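Local atomic coordinates of GDSL-like Lipase/Acylhydrolase family protein (Neisseria meningitidis, PDB entry 4K7J), a protein that probably removes O-linked acetyl groups from peptidoglycan, as an esterase of the SGNH hydrolase family. Residues I56-D61 / I244-T249. Numbering follows the deposited sequence.
Sequences ILQIGD and ILSYGT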
loop_
_atom_site.group_PDB
_atom_site.type_symbol
_atom_site.label_atom_id
_atom_site.label_comp_id
_atom_site.label_asym_id
_atom_site.label_seq_id
_atom_site.Cartn_x
_atom_site.Cartn_y
_atom_site.Cartn_z
ATOM N N ILE A 56 2.767 8.580 0.688
ATOM C CA ILE A 56 3.445 7.294 0.813
ATOM C C ILE A 56 2.451 6.195 0.447
ATOM O O ILE A 56 1.352 6.143 1.003
ATOM C CB ILE A 56 3.931 7.072 2.273
ATOM C CG1 ILE A 56 5.019 8.079 2.637
ATOM C CG2 ILE A 56 4.460 5.647 2.478
ATOM C CD1 ILE A 56 5.412 8.030 4.128
ATOM N N LEU A 57 2.831 5.327 -0.492
ATOM C CA LEU A 57 1.944 4.262 -0.967
ATOM C C LEU A 57 2.568 2.874 -0.778
ATOM O O LEU A 57 3.552 2.535 -1.432
ATOM C CB LEU A 57 1.619 4.471 -2.452
ATOM C CG LEU A 57 0.818 3.386 -3.173
ATOM C CD1 LEU A 57 -0.537 3.208 -2.492
ATOM C CD2 LEU A 57 0.644 3.744 -4.671
ATOM N N GLN A 58 1.986 2.061 0.097
ATOM C CA GLN A 58 2.516 0.724 0.309
ATOM C C GLN A 58 1.678 -0.341 -0.395
ATOM O O GLN A 58 0.481 -0.509 -0.117
ATOM C CB GLN A 58 2.634 0.400 1.805
ATOM C CG GLN A 58 3.214 -0.998 2.039
ATOM C CD GLN A 58 3.790 -1.174 3.425
ATOM O OE1 GLN A 58 4.421 -0.262 3.967
ATOM N NE2 GLN A 58 3.579 -2.352 4.011
ATOM N N ILE A 59 2.323 -1.062 -1.301
ATOM C CA ILE A 59 1.663 -2.086 -2.088
ATOM C C ILE A 59 2.297 -3.408 -1.716
ATOM O O ILE A 59 3.518 -3.540 -1.770
ATOM C CB ILE A 59 1.841 -1.829 -3.598
ATOM C CG1 ILE A 59 1.575 -0.352 -3.914
ATOM C CG2 ILE A 59 0.932 -2.774 -4.436
ATOM C CD1 ILE A 59 1.972 0.068 -5.330
ATOM N N GLY A 60 1.484 -4.377 -1.306
ATOM C CA GLY A 60 2.033 -5.636 -0.827
ATOM C C GLY A 60 1.050 -6.775 -0.606
ATOM O O GLY A 60 0.040 -6.880 -1.294
ATOM N N ASP A 61 1.355 -7.630 0.363
ATOM C CA ASP A 61 0.580 -8.844 0.602
ATOM C C ASP A 61 -0.258 -8.719 1.884
ATOM O O ASP A 61 -0.677 -7.630 2.242
ATOM C CB ASP A 61 1.515 -10.054 0.674
ATOM C CG ASP A 61 2.655 -9.856 1.668
ATOM O OD1 ASP A 61 2.535 -8.983 2.567
ATOM O OD2 ASP A 61 3.686 -10.570 1.556
ATOM N N ILE A 244 6.283 2.024 -1.476
ATOM C CA ILE A 244 6.831 0.921 -0.704
ATOM C C ILE A 244 6.299 -0.384 -1.261
ATOM O O ILE A 244 5.075 -0.599 -1.330
ATOM C CB ILE A 244 6.456 1.015 0.791
ATOM C CG1 ILE A 244 6.894 2.363 1.362
ATOM C CG2 ILE A 244 7.066 -0.152 1.573
ATOM C CD1 ILE A 244 6.635 2.537 2.869
ATOM N N LEU A 245 7.214 -1.251 -1.670
ATOM C CA LEU A 245 6.846 -2.586 -2.135
ATOM C C LEU A 245 7.147 -3.582 -1.025
ATOM O O LEU A 245 8.297 -3.723 -0.587
ATOM C CB LEU A 245 7.638 -2.951 -3.391
ATOM C CG LEU A 245 7.465 -2.029 -4.594
ATOM C CD1 LEU A 245 8.499 -2.367 -5.664
ATOM C CD2 LEU A 245 6.047 -2.106 -5.168
ATOM N N SER A 246 6.114 -4.259 -0.544
ATOM C CA SER A 246 6.294 -5.205 0.554
ATOM C C SER A 246 5.757 -6.586 0.174
ATOM O O SER A 246 4.603 -6.907 0.435
ATOM C CB SER A 246 5.625 -4.673 1.837
ATOM O OG SER A 246 5.753 -5.592 2.916
ATOM N N TYR A 247 6.602 -7.393 -0.466
ATOM C CA TYR A 247 6.242 -8.744 -0.855
ATOM C C TYR A 247 7.365 -9.670 -0.413
ATOM O O TYR A 247 8.280 -9.245 0.273
ATOM C CB TYR A 247 6.054 -8.845 -2.370
ATOM C CG TYR A 247 4.888 -8.045 -2.955
ATOM C CD1 TYR A 247 3.614 -8.594 -3.040
ATOM C CD2 TYR A 247 5.086 -6.770 -3.466
ATOM C CE1 TYR A 247 2.563 -7.885 -3.595
ATOM C CE2 TYR A 247 4.043 -6.046 -4.030
ATOM C CZ TYR A 247 2.783 -6.609 -4.094
ATOM O OH TYR A 247 1.744 -5.896 -4.651
ATOM N N GLY A 248 7.302 -10.936 -0.799
ATOM C CA GLY A 248 8.413 -11.832 -0.520
ATOM C C GLY A 248 7.994 -13.068 0.233
ATOM O O GLY A 248 8.486 -14.159 -0.037
ATOM N N THR A 249 7.070 -12.898 1.171
ATOM C CA THR A 249 6.606 -14.017 1.988
ATOM C C THR A 249 5.957 -15.115 1.156
ATOM O O THR A 249 6.260 -16.290 1.322
ATOM C CB THR A 249 5.638 -13.531 3.073
ATOM O OG1 THR A 249 6.332 -12.637 3.954
ATOM C CG2 THR A 249 5.090 -14.695 3.876
HETATM O O HOH W 1 -0.655 -6.716 -4.165
HETATM O O HOH W 2 4.431 -11.902 -0.745
HETATM O O HOH W 3 3.201 -6.553 3.143
HETATM O O HOH W 4 6.284 -10.195 2.497
#
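Two neighbouring parallel strands of the SGNH hydrolase sheet meet here, and residues 56-61 and 244-249 run on into the loops at their C-terminal ends. I59 pairs with L245 and bonds to the residues flanking it: I59 N to I244 O (2.8 Å), S246 N to I59 O (3.0 Å). I244 N bonds to L57 O. Beyond I59, D61 N makes a weak bond to S246 O (3.3 Å).

On the face of Q58, I244 and S246, the extended Q58 chain lies across I244, with OE1 3.6 Å from I244 CG2. That buried OE1 has no polar partner, whereas NE2 bonds to T64. Helix 68-81 covers this face.

The Y247 ring lies against G60, with CG anti to its carbonyl carbon and beside its N (chi1 -65°). G60 CA sits over one ring face, 3.7 Å from the centroid, in a CH-pi contact. Y247 OH bonds to W224, and a water links it to G60 O.

One water links D61 OD1 to S246 OG, another D61 OD2 to T249 N. OD1 also caps H63 N. G60-D61, the start of the GDS signature, beside G248-T249 at neighbouring strand ends is typical of the SGNH active-site end.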